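Local structure of probable glutamine synthetase (Pseudomonas aeruginosa, 4HPP) at residues T15-I20 with P342-A347; S110-E115 with A348-G353. The protein belongs to the glutamine synthetase family, combining an N-terminal domain with a catalytic domain that holds glutamic acid and a magnesium ion. All coordinates share one frame; numbering follows the deposited sequence.

Overall arrangement
Both interactions are buried, and both use helix 342-358: interaction 1 meets its N-terminal part, interaction 2 the residues that follow. Their centres lie 11 Å apart, with interaction 1 about 6 Å from the centre of the chain and interaction 2 about 13 Å. Interaction 1 sets a hairpin turn of the N-terminal domain against the helix through sparse methyl and ring contacts. Interaction 2 lays helix 108-121 alongside it and adds a carboxylate among the apolar groups. Between the two sites, Leu-111 packs on Leu-344 and Ala-347, and Leu-112 on Met-346 and Ala-347. Neither pairing is made by hydrogen bonds between its own segments.

Interaction 1 of 2, residues T15-I20 with P342-A347; sequences TDLAGI and PHLAMA
Leu-17 and Leu-344 meet methyl to methyl, CD2 of Leu-17 lying 4.0 Å from CD2 of Leu-344, with the two side chains crossing obliquely. Leu-344 carries its CG opposite the backbone N (chi1 176°), which sends its branch out from the helix toward the turn. A second apolar contact brings CG2 of Thr-15 to 4.2 Å from CD of Pro-342, the two side chains roughly at right angles. In Thr-15 the methyl stands anti to the backbone N, and OG1, beside that N, shares a hydrogen bond with OG1 of Thr-21.

The His-343 imidazole is approached at its edge, near the ring plane, with CB of Thr-15 4.4 Å from ND1 of His-343. Its other nitrogen, NE2, hydrogen-bonds Asp-200, which gives the ring a fixed polar partner.

The polar groups of 15-20 mostly serve the turn itself. Asp-16 to Gly-19 is a type I turn with Gly-19 at positive phi, a type I plus G1-bulge hairpin closed by Asp-16 N to Ile-20 O. Asp-16 OD2 accepts from Ile-20 N at 3.1 Å, the donor standing 42° out of the carboxylate plane, and more weakly from Ala-18 N; OD1 reaches outside the turn to make a salt bridge with Arg-22.

The turn links strands 9-15 and 21-27 of the N-terminal domain. Helix 196-216 packs on Thr-15, Pro-342 and His-343, while helices 108-121 and 410-427 both touch Leu-17 and Leu-344.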
loop_
_atom_site.group_PDB
_atom_site.type_symbol
_atom_site.label_atom_id
_atom_site.label_comp_id
_atom_site.label_asym_id
_atom_site.label_seq_id
_atom_site.Cartn_x
_atom_site.Cartn_y
_atom_site.Cartn_z
ATOM N N THR A 15 -28.485 -2.465 -31.139
ATOM C CA THR A 15 -28.565 -3.655 -30.309
ATOM C C THR A 15 -28.956 -4.777 -31.257
ATOM O O THR A 15 -30.006 -4.703 -31.885
ATOM C CB THR A 15 -29.563 -3.449 -29.173
ATOM O OG1 THR A 15 -29.080 -2.379 -28.368
ATOM C CG2 THR A 15 -29.765 -4.720 -28.317
ATOM N N ASP A 16 -28.079 -5.775 -31.417
ATOM C CA ASP A 16 -28.282 -6.732 -32.490
ATOM C C ASP A 16 -29.171 -7.832 -32.033
ATOM O O ASP A 16 -29.702 -7.776 -30.920
ATOM C CB ASP A 16 -26.970 -7.248 -33.087
ATOM C CG ASP A 16 -26.161 -8.018 -32.107
ATOM O OD1 ASP A 16 -24.921 -8.102 -32.270
ATOM O OD2 ASP A 16 -26.777 -8.537 -31.171
ATOM N N LEU A 17 -29.339 -8.824 -32.912
ATOM C CA LEU A 17 -30.384 -9.837 -32.739
ATOM C C LEU A 17 -29.930 -10.800 -31.671
ATOM O O LEU A 17 -30.725 -11.640 -31.107
ATOM C CB LEU A 17 -30.651 -10.572 -34.056
ATOM C CG LEU A 17 -31.015 -9.668 -35.216
ATOM C CD1 LEU A 17 -31.075 -10.548 -36.438
ATOM C CD2 LEU A 17 -32.328 -8.955 -34.973
ATOM N N ALA A 18 -28.647 -10.635 -31.383
ATOM C CA ALA A 18 -27.983 -11.416 -30.342
ATOM C C ALA A 18 -28.112 -10.731 -28.943
ATOM O O ALA A 18 -27.603 -11.216 -27.919
ATOM C CB ALA A 18 -26.530 -11.683 -30.763
ATOM N N GLY A 19 -28.815 -9.599 -28.922
ATOM C CA GLY A 19 -29.079 -8.846 -27.700
ATOM C C GLY A 19 -27.846 -8.154 -27.197
ATOM O O GLY A 19 -27.817 -7.736 -26.034
ATOM N N ILE A 20 -26.849 -8.002 -28.074
ATOM C CA ILE A 20 -25.634 -7.209 -27.794
ATOM C C ILE A 20 -25.706 -5.809 -28.414
ATOM O O ILE A 20 -26.124 -5.663 -29.574
ATOM C CB ILE A 20 -24.359 -7.933 -28.316
ATOM C CG1 ILE A 20 -23.975 -9.111 -27.419
ATOM C CG2 ILE A 20 -23.126 -7.063 -28.136
ATOM C CD1 ILE A 20 -25.009 -10.191 -27.355
ATOM N N PRO A 342 -34.093 -5.990 -26.684
ATOM C CA PRO A 342 -35.365 -5.296 -26.274
ATOM C C PRO A 342 -36.369 -4.955 -27.407
ATOM O O PRO A 342 -37.567 -5.243 -27.287
ATOM C CB PRO A 342 -34.853 -4.025 -25.598
ATOM C CG PRO A 342 -33.514 -4.407 -25.050
ATOM C CD PRO A 342 -32.968 -5.626 -25.792
ATOM N N HIS A 343 -35.891 -4.362 -28.492
ATOM C CA HIS A 343 -36.689 -4.048 -29.704
ATOM C C HIS A 343 -37.234 -5.193 -30.431
ATOM O O HIS A 343 -38.362 -5.116 -30.882
ATOM C CB HIS A 343 -35.825 -3.341 -30.672
ATOM C CG HIS A 343 -35.084 -2.207 -30.050
ATOM N ND1 HIS A 343 -33.842 -2.343 -29.577
ATOM C CD2 HIS A 343 -35.467 -0.890 -29.807
ATOM C CE1 HIS A 343 -33.440 -1.155 -29.044
ATOM N NE2 HIS A 343 -34.435 -0.274 -29.201
ATOM N N LEU A 344 -36.439 -6.263 -30.601
ATOM C CA LEU A 344 -36.943 -7.448 -31.277
ATOM C C LEU A 344 -37.973 -8.163 -30.402
ATOM O O LEU A 344 -39.054 -8.542 -30.849
ATOM C CB LEU A 344 -35.793 -8.361 -31.721
ATOM C CG LEU A 344 -36.199 -9.697 -32.362
ATOM C CD1 LEU A 344 -36.890 -9.399 -33.683
ATOM C CD2 LEU A 344 -35.025 -10.643 -32.544
ATOM N N ALA A 345 -37.659 -8.284 -29.124
ATOM C CA ALA A 345 -38.548 -8.934 -28.195
ATOM C C ALA A 345 -39.866 -8.201 -28.104
ATOM O O ALA A 345 -40.899 -8.841 -28.265
ATOM C CB ALA A 345 -37.893 -9.073 -26.838
ATOM N N MET A 346 -39.859 -6.878 -27.858
ATOM C CA MET A 346 -41.123 -6.134 -27.704
ATOM C C MET A 346 -41.921 -6.176 -29.025
ATOM O O MET A 346 -43.099 -6.518 -29.012
ATOM C CB MET A 346 -40.867 -4.723 -27.214
ATOM C CG MET A 346 -42.027 -3.712 -27.326
ATOM S SD MET A 346 -41.476 -2.235 -26.475
ATOM C CE MET A 346 -42.816 -1.052 -26.802
ATOM N N ALA A 347 -41.272 -5.882 -30.156
ATOM C CA ALA A 347 -41.862 -6.069 -31.504
ATOM C C ALA A 347 -42.558 -7.403 -31.672
ATOM O O ALA A 347 -43.689 -7.451 -32.125
ATOM C CB ALA A 347 -40.805 -5.916 -32.611
#

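Interaction 2 of 2, residues S110-E115 with A348-G353; sequences SLLRAE and AVLIAG
The flat group of this contact is the Glu-115 carboxylate, and Ile-351 lies over one of its faces. CG1 of Ile-351 sits almost straight above the carboxylate carbon, 3.4 Å from CD of Glu-115. CA of Ile-351 is on the same face, 3.4 Å from OE2 of Glu-115 and displaced outward. Beyond OE2 comes a carbonyl: O of Leu-350 is 3.6 Å from OE2 of Glu-115, a meeting of two acceptors that is no bond. That carbonyl takes a hydrogen bond from Tyr-119 OH.

Two torsions put the acid there. CG of Glu-115 extends away from the backbone N (chi1 177°) toward the neighbouring helix, and a bend at chi2 (63°) then turns the carboxylate so that its face receives the isoleucine. Closer to the backbone, CG of Glu-115 passes 4.2 Å from CB of Leu-350.

A purely apolar touch lies beside this. CD1 of Leu-112 and CD1 of Leu-350 approach to 4.1 Å, each leucine reaching into the gap between the helices from its own side.

Helices 108-121 and 342-358 run the same way here, their local axes inclined at 32° and 10.1 Å apart at closest approach. Helix 261-281 covers Ala-348, Val-349 and Ala-352, while the loop at Glu-407 and Leu-408 packs on Ile-351.

Glu-115 thus brings a buried charge into an aliphatic interface, but each oxygen has an arginine partner: OE1 pairs with Arg-118 on its own helix and OE2 with Arg-354 on the opposing one. The two salt bridges probably favour the ionised acid, and the second ties the two helices together.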
loop_
_atom_site.group_PDB
_atom_site.type_symbol
_atom_site.label_atom_id
_atom_site.label_comp_id
_atom_site.label_asym_id
_atom_site.label_seq_id
_atom_site.Cartn_x
_atom_site.Cartn_y
_atom_site.Cartn_z
ATOM N N SER A 110 -35.751 -0.594 -36.200
ATOM C CA SER A 110 -36.656 -0.291 -37.326
ATOM C C SER A 110 -37.927 -1.152 -37.329
ATOM O O SER A 110 -39.036 -0.588 -37.343
ATOM C CB SER A 110 -35.909 -0.431 -38.673
ATOM O OG SER A 110 -35.066 0.693 -38.929
ATOM N N LEU A 111 -37.776 -2.492 -37.327
ATOM C CA LEU A 111 -38.923 -3.410 -37.195
ATOM C C LEU A 111 -39.827 -2.972 -36.037
ATOM O O LEU A 111 -41.039 -2.814 -36.231
ATOM C CB LEU A 111 -38.476 -4.839 -36.946
ATOM C CG LEU A 111 -39.517 -5.752 -36.283
ATOM C CD1 LEU A 111 -40.744 -5.844 -37.174
ATOM C CD2 LEU A 111 -38.962 -7.140 -35.998
ATOM N N LEU A 112 -39.268 -2.738 -34.836
ATOM C CA LEU A 112 -40.171 -2.322 -33.757
ATOM C C LEU A 112 -40.855 -0.981 -34.067
ATOM O O LEU A 112 -42.047 -0.830 -33.801
ATOM C CB LEU A 112 -39.545 -2.339 -32.351
ATOM C CG LEU A 112 -40.356 -1.622 -31.231
ATOM C CD1 LEU A 112 -41.697 -2.308 -30.974
ATOM C CD2 LEU A 112 -39.554 -1.498 -29.956
ATOM N N ARG A 113 -40.129 -0.035 -34.659
ATOM C CA ARG A 113 -40.748 1.227 -35.041
ATOM C C ARG A 113 -41.853 1.121 -36.103
ATOM O O ARG A 113 -42.685 2.019 -36.212
ATOM C CB ARG A 113 -39.715 2.231 -35.515
ATOM C CG ARG A 113 -40.388 3.555 -35.858
ATOM C CD ARG A 113 -39.397 4.652 -36.188
ATOM N NE ARG A 113 -38.765 4.457 -37.497
ATOM C CZ ARG A 113 -37.609 3.822 -37.692
ATOM N NH1 ARG A 113 -36.938 3.299 -36.659
ATOM N NH2 ARG A 113 -37.128 3.701 -38.926
ATOM N N ALA A 114 -41.828 0.065 -36.912
ATOM C CA ALA A 114 -42.777 -0.094 -38.009
ATOM C C ALA A 114 -44.045 -0.689 -37.435
ATOM O O ALA A 114 -45.153 -0.495 -37.963
ATOM C CB ALA A 114 -42.208 -1.009 -39.088
ATOM N N GLU A 115 -43.854 -1.428 -36.349
ATOM C CA GLU A 115 -44.909 -2.176 -35.694
ATOM C C GLU A 115 -45.668 -1.253 -34.796
ATOM O O GLU A 115 -46.889 -1.332 -34.693
ATOM C CB GLU A 115 -44.300 -3.333 -34.889
ATOM C CG GLU A 115 -45.295 -4.160 -34.082
ATOM C CD GLU A 115 -46.301 -4.856 -34.972
ATOM O OE1 GLU A 115 -46.049 -4.864 -36.191
ATOM O OE2 GLU A 115 -47.313 -5.402 -34.464
ATOM N N ALA A 348 -41.878 -8.492 -31.325
ATOM C CA ALA A 348 -42.467 -9.836 -31.453
ATOM C C ALA A 348 -43.774 -10.014 -30.653
ATOM O O ALA A 348 -44.751 -10.626 -31.138
ATOM C CB ALA A 348 -41.453 -10.892 -31.068
ATOM N N VAL A 349 -43.809 -9.425 -29.463
ATOM C CA VAL A 349 -44.952 -9.588 -28.574
ATOM C C VAL A 349 -46.122 -8.761 -29.107
ATOM O O VAL A 349 -47.261 -9.254 -29.216
ATOM C CB VAL A 349 -44.604 -9.183 -27.105
ATOM C CG1 VAL A 349 -45.860 -9.053 -26.226
ATOM C CG2 VAL A 349 -43.570 -10.140 -26.513
ATOM N N LEU A 350 -45.833 -7.519 -29.472
ATOM C CA LEU A 350 -46.887 -6.608 -29.908
ATOM C C LEU A 350 -47.481 -7.147 -31.197
ATOM O O LEU A 350 -48.658 -6.894 -31.483
ATOM C CB LEU A 350 -46.361 -5.192 -30.107
ATOM C CG LEU A 350 -46.265 -4.108 -29.004
ATOM C CD1 LEU A 350 -45.506 -2.881 -29.550
ATOM C CD2 LEU A 350 -47.635 -3.660 -28.513
ATOM N N ILE A 351 -46.676 -7.920 -31.947
ATOM C CA ILE A 351 -47.124 -8.511 -33.221
ATOM C C ILE A 351 -48.237 -9.516 -32.943
ATOM O O ILE A 351 -49.368 -9.345 -33.431
ATOM C CB ILE A 351 -45.976 -9.168 -34.056
ATOM C CG1 ILE A 351 -45.266 -8.123 -34.929
ATOM C CG2 ILE A 351 -46.542 -10.170 -35.043
ATOM C CD1 ILE A 351 -43.890 -8.523 -35.387
ATOM N N ALA A 352 -47.914 -10.536 -32.140
ATOM C CA ALA A 352 -48.842 -11.627 -31.897
ATOM C C ALA A 352 -50.114 -11.087 -31.274
ATOM O O ALA A 352 -51.197 -11.580 -31.572
ATOM C CB ALA A 352 -48.221 -12.692 -31.013
ATOM N N GLY A 353 -49.963 -10.070 -30.428
ATOM C CA GLY A 353 -51.084 -9.325 -29.854
ATOM C C GLY A 353 -51.910 -8.714 -30.958
ATOM O O GLY A 353 -53.138 -8.905 -30.997
#